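Local coordinates for protein (tenascin) (Gallus gallus, PDB 1QR4) that probably contributes to adhesion in the extracellular matrix through two fibronectin type III domains that encompass the heparin- and contactin-binding regions of tenascin, at residues Asp8-Glu14 with Arg26-Ala32; Gly96-Ser102 with Val113-Pro118; Leu151-Pro156 with Gly178-Thr182. All coordinates share one frame; numbering follows the deposited sequence.

Contact 1. Residues Asp8-Glu14 with Arg26-Ala32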
loop_
_atom_site.group_PDB
_atom_site.type_symbol
_atom_site.label_atom_id
_atom_site.label_comp_id
_atom_site.label_asym_id
_atom_site.label_seq_id
_atom_site.Cartn_x
_atom_site.Cartn_y
_atom_site.Cartn_z
ATOM N N ASP A 8 1.887 26.913 -21.015
ATOM C CA ASP A 8 0.893 25.800 -21.033
ATOM C C ASP A 8 1.288 24.805 -19.944
ATOM O O ASP A 8 2.449 24.404 -19.872
ATOM C CB ASP A 8 0.924 25.118 -22.407
ATOM C CG ASP A 8 -0.195 24.113 -22.593
ATOM O OD1 ASP A 8 -1.364 24.446 -22.308
ATOM O OD2 ASP A 8 0.094 22.989 -23.046
ATOM N N ASN A 9 0.350 24.423 -19.081
ATOM C CA ASN A 9 0.667 23.469 -18.014
ATOM C C ASN A 9 0.324 22.019 -18.376
ATOM O O ASN A 9 -0.418 21.768 -19.327
ATOM C CB ASN A 9 -0.037 23.861 -16.711
ATOM C CG ASN A 9 -1.530 23.637 -16.758
ATOM O OD1 ASN A 9 -2.135 23.567 -17.826
ATOM N ND2 ASN A 9 -2.135 23.528 -15.589
ATOM N N PRO A 10 0.907 21.048 -17.654
ATOM C CA PRO A 10 0.647 19.630 -17.905
ATOM C C PRO A 10 -0.798 19.359 -17.552
ATOM O O PRO A 10 -1.231 19.683 -16.455
ATOM C CB PRO A 10 1.565 18.940 -16.899
ATOM C CG PRO A 10 2.700 19.890 -16.770
ATOM C CD PRO A 10 1.982 21.207 -16.662
ATOM N N LYS A 11 -1.554 18.776 -18.470
ATOM C CA LYS A 11 -2.953 18.494 -18.180
ATOM C C LYS A 11 -3.194 17.073 -17.680
ATOM O O LYS A 11 -2.316 16.216 -17.737
ATOM C CB LYS A 11 -3.818 18.772 -19.408
ATOM C CG LYS A 11 -3.619 20.163 -19.986
ATOM C CD LYS A 11 -4.644 20.499 -21.069
ATOM C CE LYS A 11 -5.940 21.045 -20.474
ATOM N NZ LYS A 11 -5.718 22.309 -19.714
ATOM N N ASP A 12 -4.402 16.854 -17.177
ATOM C CA ASP A 12 -4.865 15.578 -16.651
ATOM C C ASP A 12 -3.893 14.709 -15.879
ATOM O O ASP A 12 -3.593 13.586 -16.274
ATOM C CB ASP A 12 -5.567 14.773 -17.743
ATOM C CG ASP A 12 -6.804 15.480 -18.272
ATOM O OD1 ASP A 12 -7.849 15.451 -17.582
ATOM O OD2 ASP A 12 -6.721 16.092 -19.359
ATOM N N LEU A 13 -3.424 15.240 -14.758
ATOM C CA LEU A 13 -2.519 14.522 -13.881
ATOM C C LEU A 13 -3.349 13.589 -13.003
ATOM O O LEU A 13 -4.181 14.035 -12.211
ATOM C CB LEU A 13 -1.744 15.505 -13.011
ATOM C CG LEU A 13 -0.743 14.929 -11.994
ATOM C CD1 LEU A 13 0.360 14.152 -12.722
ATOM C CD2 LEU A 13 -0.126 16.056 -11.152
ATOM N N GLU A 14 -3.160 12.287 -13.195
ATOM C CA GLU A 14 -3.876 11.275 -12.420
ATOM C C GLU A 14 -2.924 10.239 -11.809
ATOM O O GLU A 14 -1.861 9.953 -12.367
ATOM C CB GLU A 14 -4.931 10.577 -13.287
ATOM C CG GLU A 14 -4.386 9.832 -14.499
ATOM C CD GLU A 14 -5.434 8.943 -15.171
ATOM O OE1 GLU A 14 -6.208 8.264 -14.446
ATOM O OE2 GLU A 14 -5.483 8.920 -16.424
ATOM N N ARG A 26 0.515 9.678 -14.197
ATOM C CA ARG A 26 0.295 9.801 -15.630
ATOM C C ARG A 26 -0.344 11.154 -15.940
ATOM O O ARG A 26 -1.181 11.638 -15.185
ATOM C CB ARG A 26 -0.569 8.653 -16.127
ATOM C CG ARG A 26 -0.576 8.507 -17.612
ATOM C CD ARG A 26 -1.114 7.155 -18.004
ATOM N NE ARG A 26 -1.360 7.102 -19.437
ATOM C CZ ARG A 26 -2.568 7.085 -19.981
ATOM N NH1 ARG A 26 -3.651 7.107 -19.204
ATOM N NH2 ARG A 26 -2.691 7.078 -21.303
ATOM N N TRP A 27 0.071 11.756 -17.053
ATOM C CA TRP A 27 -0.425 13.066 -17.461
ATOM C C TRP A 27 -0.248 13.331 -18.943
ATOM O O TRP A 27 0.387 12.556 -19.660
ATOM C CB TRP A 27 0.342 14.151 -16.726
ATOM C CG TRP A 27 1.770 14.160 -17.105
ATOM C CD1 TRP A 27 2.338 14.841 -18.134
ATOM C CD2 TRP A 27 2.821 13.424 -16.482
ATOM N NE1 TRP A 27 3.681 14.575 -18.199
ATOM C CE2 TRP A 27 4.007 13.704 -17.196
ATOM C CE3 TRP A 27 2.878 12.547 -15.390
ATOM C CZ2 TRP A 27 5.234 13.141 -16.863
ATOM C CZ3 TRP A 27 4.102 11.980 -15.055
ATOM C CH2 TRP A 27 5.266 12.281 -15.793
ATOM N N ARG A 28 -0.775 14.474 -19.375
ATOM C CA ARG A 28 -0.656 14.880 -20.758
ATOM C C ARG A 28 0.489 15.847 -20.915
ATOM O O ARG A 28 0.726 16.689 -20.052
ATOM C CB ARG A 28 -1.928 15.524 -21.270
ATOM C CG ARG A 28 -2.804 14.576 -22.022
ATOM C CD ARG A 28 -3.614 15.326 -23.034
ATOM N NE ARG A 28 -4.609 14.473 -23.672
ATOM C CZ ARG A 28 -5.550 13.788 -23.019
ATOM N NH1 ARG A 28 -5.635 13.836 -21.687
ATOM N NH2 ARG A 28 -6.426 13.063 -23.711
ATOM N N ARG A 29 1.203 15.709 -22.022
ATOM C CA ARG A 29 2.340 16.559 -22.320
ATOM C C ARG A 29 1.845 17.932 -22.765
ATOM O O ARG A 29 0.750 18.049 -23.314
ATOM C CB ARG A 29 3.140 15.919 -23.446
ATOM C CG ARG A 29 4.310 16.720 -23.984
ATOM C CD ARG A 29 4.835 16.030 -25.244
ATOM N NE ARG A 29 5.972 16.722 -25.833
ATOM C CZ ARG A 29 7.162 16.169 -26.046
ATOM N NH1 ARG A 29 7.384 14.898 -25.722
ATOM N NH2 ARG A 29 8.144 16.904 -26.555
ATOM N N PRO A 30 2.608 18.994 -22.440
ATOM C CA PRO A 30 2.320 20.389 -22.787
ATOM C C PRO A 30 2.440 20.610 -24.301
ATOM O O PRO A 30 3.224 19.950 -24.978
ATOM C CB PRO A 30 3.425 21.145 -22.062
ATOM C CG PRO A 30 3.679 20.297 -20.863
ATOM C CD PRO A 30 3.703 18.927 -21.457
ATOM N N VAL A 31 1.634 21.521 -24.830
ATOM C CA VAL A 31 1.663 21.825 -26.252
ATOM C C VAL A 31 2.864 22.718 -26.538
ATOM O O VAL A 31 3.458 22.654 -27.611
ATOM C CB VAL A 31 0.368 22.534 -26.687
ATOM C CG1 VAL A 31 0.419 22.854 -28.164
ATOM C CG2 VAL A 31 -0.848 21.659 -26.380
ATOM N N ALA A 32 3.253 23.506 -25.539
ATOM C CA ALA A 32 4.377 24.424 -25.670
ATOM C C ALA A 32 5.733 23.747 -25.632
ATOM O O ALA A 32 5.899 22.668 -25.070
ATOM C CB ALA A 32 4.306 25.502 -24.595
#
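The indole of W27 is approached obliquely by two apolar groups: L13 CD1 lies 4.0 Å from W27 CE3, and P10 CB 4.4 Å from W27 CD1. With CG anti to the backbone N (chi1 179°), L13 runs alongside the indole, which brings CD1 to it. The D12 and R28 side chains run side by side into a salt bridge, R28 NH1 3.4 Å from D12 OD2, with OD2 oblique to the guanidinium and the planes 63° apart; the salt bridge of E14 with R26 is long. Long polar chains suit this exposed face; proline, leucine and tryptophan suit the covered one. Two backbone bonds, E14 N to R26 O (2.9 Å) and R26 N to E14 O, fix the antiparallel pairing. R28 N bonds K11 O at 2.8 Å, and D12 and L13 together face W27, a bulge-like irregularity. Poorly ordered D8 accepts the V31 N-H on OD2. In this fibronectin type III sandwich the hairpin of strands 11-16 and 22-28 covers the opposing sheet: P10 touches S84 of the putative heparin-binding site, P10, L13 and W27 pack on L75 of strand 70-78, Y37 of strand 36-42 meets W27 edge-to-face, and L13 reaches I89 of strand 87-92.

Contact 2. Residues Gly96-Ser102 with Val113-Pro118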
loop_
_atom_site.group_PDB
_atom_site.type_symbol
_atom_site.label_atom_id
_atom_site.label_comp_id
_atom_site.label_asym_id
_atom_site.label_seq_id
_atom_site.Cartn_x
_atom_site.Cartn_y
_atom_site.Cartn_z
ATOM N N GLY A 96 -0.133 -0.324 5.201
ATOM C CA GLY A 96 0.873 -1.380 5.185
ATOM C C GLY A 96 0.477 -2.801 5.587
ATOM O O GLY A 96 -0.377 -3.003 6.462
ATOM N N SER A 97 1.105 -3.782 4.930
ATOM C CA SER A 97 0.888 -5.214 5.199
ATOM C C SER A 97 1.695 -5.634 6.430
ATOM O O SER A 97 2.749 -5.043 6.697
ATOM C CB SER A 97 1.443 -6.073 4.050
ATOM O OG SER A 97 0.790 -5.865 2.820
ATOM N N PRO A 98 1.217 -6.650 7.197
ATOM C CA PRO A 98 1.979 -7.098 8.369
ATOM C C PRO A 98 3.238 -7.711 7.752
ATOM O O PRO A 98 3.209 -8.143 6.596
ATOM C CB PRO A 98 1.078 -8.168 8.976
ATOM C CG PRO A 98 -0.285 -7.727 8.582
ATOM C CD PRO A 98 -0.081 -7.343 7.140
ATOM N N LYS A 99 4.342 -7.731 8.488
ATOM C CA LYS A 99 5.600 -8.236 7.934
ATOM C C LYS A 99 5.917 -9.738 7.956
ATOM O O LYS A 99 6.572 -10.240 7.039
ATOM C CB LYS A 99 6.775 -7.427 8.496
ATOM C CG LYS A 99 6.766 -5.955 8.090
ATOM C CD LYS A 99 6.709 -5.788 6.563
ATOM C CE LYS A 99 7.984 -6.290 5.868
ATOM N NZ LYS A 99 9.210 -5.497 6.229
ATOM N N GLY A 100 5.452 -10.465 8.965
ATOM C CA GLY A 100 5.758 -11.882 8.995
ATOM C C GLY A 100 4.766 -12.766 9.711
ATOM O O GLY A 100 4.487 -12.591 10.899
ATOM N N ILE A 101 4.236 -13.745 8.995
ATOM C CA ILE A 101 3.287 -14.646 9.612
ATOM C C ILE A 101 4.044 -15.830 10.217
ATOM O O ILE A 101 4.964 -16.377 9.600
ATOM C CB ILE A 101 2.223 -15.099 8.597
ATOM C CG1 ILE A 101 1.147 -15.929 9.288
ATOM C CG2 ILE A 101 2.865 -15.833 7.438
ATOM C CD1 ILE A 101 0.009 -16.315 8.367
ATOM N N SER A 102 3.722 -16.162 11.463
ATOM C CA SER A 102 4.367 -17.274 12.138
ATOM C C SER A 102 3.330 -18.112 12.864
ATOM O O SER A 102 2.263 -17.623 13.243
ATOM C CB SER A 102 5.432 -16.777 13.114
ATOM O OG SER A 102 4.857 -16.046 14.177
ATOM N N VAL A 113 -1.568 -18.141 15.612
ATOM C CA VAL A 113 -0.956 -17.413 14.507
ATOM C C VAL A 113 -0.575 -16.036 15.035
ATOM O O VAL A 113 -1.327 -15.417 15.783
ATOM C CB VAL A 113 -1.900 -17.316 13.288
ATOM C CG1 VAL A 113 -3.269 -16.852 13.706
ATOM C CG2 VAL A 113 -1.306 -16.396 12.245
ATOM N N SER A 114 0.632 -15.601 14.706
ATOM C CA SER A 114 1.139 -14.313 15.155
ATOM C C SER A 114 1.735 -13.556 13.960
ATOM O O SER A 114 2.048 -14.163 12.931
ATOM C CB SER A 114 2.194 -14.543 16.230
ATOM O OG SER A 114 2.847 -13.343 16.580
ATOM N N TRP A 115 1.853 -12.232 14.073
ATOM C CA TRP A 115 2.404 -11.418 12.974
ATOM C C TRP A 115 3.129 -10.191 13.462
ATOM O O TRP A 115 2.848 -9.697 14.536
ATOM C CB TRP A 115 1.296 -10.956 12.023
ATOM C CG TRP A 115 0.215 -10.221 12.732
ATOM C CD1 TRP A 115 0.173 -8.888 13.002
ATOM C CD2 TRP A 115 -0.951 -10.796 13.338
ATOM N NE1 TRP A 115 -0.940 -8.595 13.751
ATOM C CE2 TRP A 115 -1.651 -9.745 13.972
ATOM C CE3 TRP A 115 -1.472 -12.099 13.410
ATOM C CZ2 TRP A 115 -2.848 -9.953 14.673
ATOM C CZ3 TRP A 115 -2.667 -12.308 14.109
ATOM C CH2 TRP A 115 -3.338 -11.236 14.730
ATOM N N THR A 116 4.064 -9.696 12.667
ATOM C CA THR A 116 4.785 -8.504 13.070
ATOM C C THR A 116 4.150 -7.283 12.398
ATOM O O THR A 116 4.006 -7.215 11.174
ATOM C CB THR A 116 6.317 -8.600 12.818
ATOM O OG1 THR A 116 6.615 -8.334 11.443
ATOM C CG2 THR A 116 6.829 -9.997 13.202
ATOM N N PRO A 117 3.680 -6.344 13.222
ATOM C CA PRO A 117 3.027 -5.091 12.868
ATOM C C PRO A 117 3.858 -4.184 11.995
ATOM O O PRO A 117 5.077 -4.081 12.155
ATOM C CB PRO A 117 2.799 -4.446 14.227
ATOM C CG PRO A 117 2.600 -5.610 15.111
ATOM C CD PRO A 117 3.730 -6.484 14.684
ATOM N N PRO A 118 3.191 -3.498 11.058
ATOM C CA PRO A 118 3.799 -2.559 10.115
ATOM C C PRO A 118 4.022 -1.185 10.773
ATOM O O PRO A 118 3.508 -0.918 11.874
ATOM C CB PRO A 118 2.743 -2.474 9.018
ATOM C CG PRO A 118 1.461 -2.571 9.804
ATOM C CD PRO A 118 1.760 -3.700 10.759
#
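S102 and S114 face each other as an antiparallel hydrogen-bonded pair, S102 N donating to S114 O and S114 N to S102 O, both at 3.0 Å. Small serines fit this outward face, where S102 OG comes 3.7 Å from S114 CB. On the covered face, I101 and V113 cross obliquely, CG1 of I101 touching V113 CG2 at 3.9 Å; V113 brings CG2 there by setting it anti to its own backbone N. Farther along, the regular ladder lapses: T116 N reaches G100 O by a weak bond, but K99 N gives T116 O a firm one (2.8 Å). P98 and P118, with no N-H to donate, suit the stretch beyond the last of these backbone bonds. P98 CB lies 4.1 Å from W115 CB, and P118 CB lies 3.5 Å from S97 O.

A second shell holds these groups in place. S114 OG bonds T147 O, and T147 OG1 bonds W115 O. S97 OG is within hydrogen-bonding distance of E174 O and of E20 OE2 in the preceding fibronectin type III domain; its one proton can serve one at a time, and the latter would probably link the domains. Strand 111-115 lies between 101-104 and 148-151 in its sheet, and across the core W115 rests on I164 and V127, with its ring also meeting Y125; I101 packs on V162 and I176.

Contact 3. Residues Leu151-Pro156 with Gly178-Thr182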
loop_
_atom_site.group_PDB
_atom_site.type_symbol
_atom_site.label_atom_id
_atom_site.label_comp_id
_atom_site.label_asym_id
_atom_site.label_seq_id
_atom_site.Cartn_x
_atom_site.Cartn_y
_atom_site.Cartn_z
ATOM N N LEU A 151 -6.530 -19.815 16.739
ATOM C CA LEU A 151 -7.473 -20.388 15.791
ATOM C C LEU A 151 -7.991 -21.667 16.447
ATOM O O LEU A 151 -7.229 -22.378 17.114
ATOM C CB LEU A 151 -6.803 -20.677 14.439
ATOM C CG LEU A 151 -6.263 -19.496 13.617
ATOM C CD1 LEU A 151 -5.908 -19.953 12.215
ATOM C CD2 LEU A 151 -7.301 -18.407 13.533
ATOM N N VAL A 152 -9.295 -21.912 16.327
ATOM C CA VAL A 152 -9.915 -23.096 16.917
ATOM C C VAL A 152 -10.770 -23.824 15.908
ATOM O O VAL A 152 -11.013 -23.318 14.813
ATOM C CB VAL A 152 -10.811 -22.742 18.111
ATOM C CG1 VAL A 152 -10.008 -21.990 19.173
ATOM C CG2 VAL A 152 -12.031 -21.937 17.640
ATOM N N LYS A 153 -11.281 -24.981 16.313
ATOM C CA LYS A 153 -12.107 -25.819 15.444
ATOM C C LYS A 153 -11.332 -26.284 14.213
ATOM O O LYS A 153 -11.913 -26.560 13.162
ATOM C CB LYS A 153 -13.384 -25.099 15.003
ATOM C CG LYS A 153 -14.530 -25.175 15.989
ATOM C CD LYS A 153 -15.858 -24.917 15.273
ATOM C CE LYS A 153 -17.030 -24.881 16.242
ATOM N NZ LYS A 153 -16.879 -23.767 17.221
ATOM N N LEU A 154 -10.013 -26.368 14.353
ATOM C CA LEU A 154 -9.163 -26.812 13.264
ATOM C C LEU A 154 -9.131 -28.341 13.106
ATOM O O LEU A 154 -8.885 -29.083 14.070
ATOM C CB LEU A 154 -7.753 -26.266 13.463
ATOM C CG LEU A 154 -7.427 -24.995 12.689
ATOM C CD1 LEU A 154 -8.622 -24.052 12.634
ATOM C CD2 LEU A 154 -6.218 -24.334 13.321
ATOM N N VAL A 155 -9.422 -28.802 11.889
ATOM C CA VAL A 155 -9.411 -30.227 11.564
ATOM C C VAL A 155 -7.991 -30.777 11.654
ATOM O O VAL A 155 -7.046 -30.165 11.163
ATOM C CB VAL A 155 -9.950 -30.472 10.145
ATOM C CG1 VAL A 155 -9.622 -31.894 9.682
ATOM C CG2 VAL A 155 -11.449 -30.238 10.122
ATOM N N PRO A 156 -7.821 -31.938 12.303
ATOM C CA PRO A 156 -6.488 -32.527 12.429
ATOM C C PRO A 156 -5.937 -32.912 11.061
ATOM O O PRO A 156 -6.696 -33.274 10.153
ATOM C CB PRO A 156 -6.743 -33.770 13.286
ATOM C CG PRO A 156 -7.969 -33.419 14.064
ATOM C CD PRO A 156 -8.818 -32.752 13.017
ATOM N N GLY A 178 0.686 -17.747 4.944
ATOM C CA GLY A 178 1.541 -18.848 5.313
ATOM C C GLY A 178 0.696 -20.097 5.363
ATOM O O GLY A 178 -0.535 -20.028 5.355
ATOM N N ILE A 179 1.356 -21.249 5.350
ATOM C CA ILE A 179 0.659 -22.530 5.425
ATOM C C ILE A 179 0.633 -22.984 6.877
ATOM O O ILE A 179 1.645 -22.905 7.581
ATOM C CB ILE A 179 1.377 -23.638 4.628
ATOM C CG1 ILE A 179 1.532 -23.253 3.146
ATOM C CG2 ILE A 179 0.614 -24.950 4.799
ATOM C CD1 ILE A 179 0.376 -23.681 2.245
ATOM N N LEU A 180 -0.532 -23.422 7.333
ATOM C CA LEU A 180 -0.663 -23.921 8.688
ATOM C C LEU A 180 -0.976 -25.409 8.621
ATOM O O LEU A 180 -1.996 -25.810 8.050
ATOM C CB LEU A 180 -1.777 -23.211 9.442
ATOM C CG LEU A 180 -1.956 -23.797 10.845
ATOM C CD1 LEU A 180 -0.693 -23.555 11.670
ATOM C CD2 LEU A 180 -3.175 -23.194 11.512
ATOM N N LYS A 181 -0.087 -26.209 9.208
ATOM C CA LYS A 181 -0.206 -27.661 9.256
ATOM C C LYS A 181 -0.692 -28.099 10.628
ATOM O O LYS A 181 0.041 -27.988 11.616
ATOM C CB LYS A 181 1.151 -28.308 8.957
ATOM C CG LYS A 181 2.384 -27.418 9.178
ATOM C CD LYS A 181 2.608 -27.018 10.636
ATOM C CE LYS A 181 3.747 -25.997 10.758
ATOM N NZ LYS A 181 3.491 -24.723 10.020
ATOM N N THR A 182 -1.924 -28.603 10.678
ATOM C CA THR A 182 -2.552 -29.062 11.925
ATOM C C THR A 182 -1.883 -30.278 12.576
ATOM O O THR A 182 -1.913 -31.378 11.974
ATOM C CB THR A 182 -4.069 -29.369 11.727
ATOM O OG1 THR A 182 -4.293 -29.960 10.438
ATOM C CG2 THR A 182 -4.897 -28.106 11.861
#
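T182 and P156 bring their backbones closest, with CA atoms 5.3 Å apart, although no backbone hydrogen bond links the two segments. Residues 178-181 form an extended strand, whereas 152-156 make a loop leaving strand 148-151. K153 turns this loop with positive phi and psi (62° and 27°), after which L154 faces back to the strand.

The side chains supply the contact. L154 and L180 cross at about a right angle, their CD2 atoms meeting at 3.7 Å, and L151 CD1 touches L180 CD2 at 4.3 Å. L180 thus meets L151, at the end of strand 148-151, and L154 of the loop with a single methyl; its CG lies anti to the backbone N (chi1 177°), which carries the branch toward them. Branched aliphatic chains suit this buried site. T182, at the end of the ordered chain, has two roles that match its two kinds of branch. Its methyl CG2 packs on L154 CB at 3.8 Å, while OG1 stands 2.9 Å from V155 O. That hydroxyl is also within bonding distance of V158 O, and its one proton could serve either carbonyl.

V155 N bonds the hydroxyl of Y160, five residues on; this is the tyrosine corner familiar in Greek-key sandwiches such as fibronectin type III domains, and it pins the loop as it crosses from one sheet to the other. Strand 171-181 runs along 159-168, with backbone bonds between L180 and Y160, and L180 is further covered by F103, I106 and A111 of the opposing sheet and its hairpin.

Overall arrangement
From the N terminus, contact 1 closes the first hairpin of the first domain, and contact 2 closes the corresponding hairpin of the second. Contact 3 then closes a longer loop that includes strand 159-168 and ends on the last strand of the chain. The three follow in series; none nests or crosses. Contact 1 lies on the opposite side of the chain's centre from the other two, its centre about 41 Å from that of contact 2 and 53 Å from that of contact 3. Contacts 2 and 3 touch, V113 CG1 packing on L151 CG at 4.0 Å. Contacts 1 and 2 pair strands within a sheet, whereas contact 3 ties one sheet's outgoing loop to the other's edge strand.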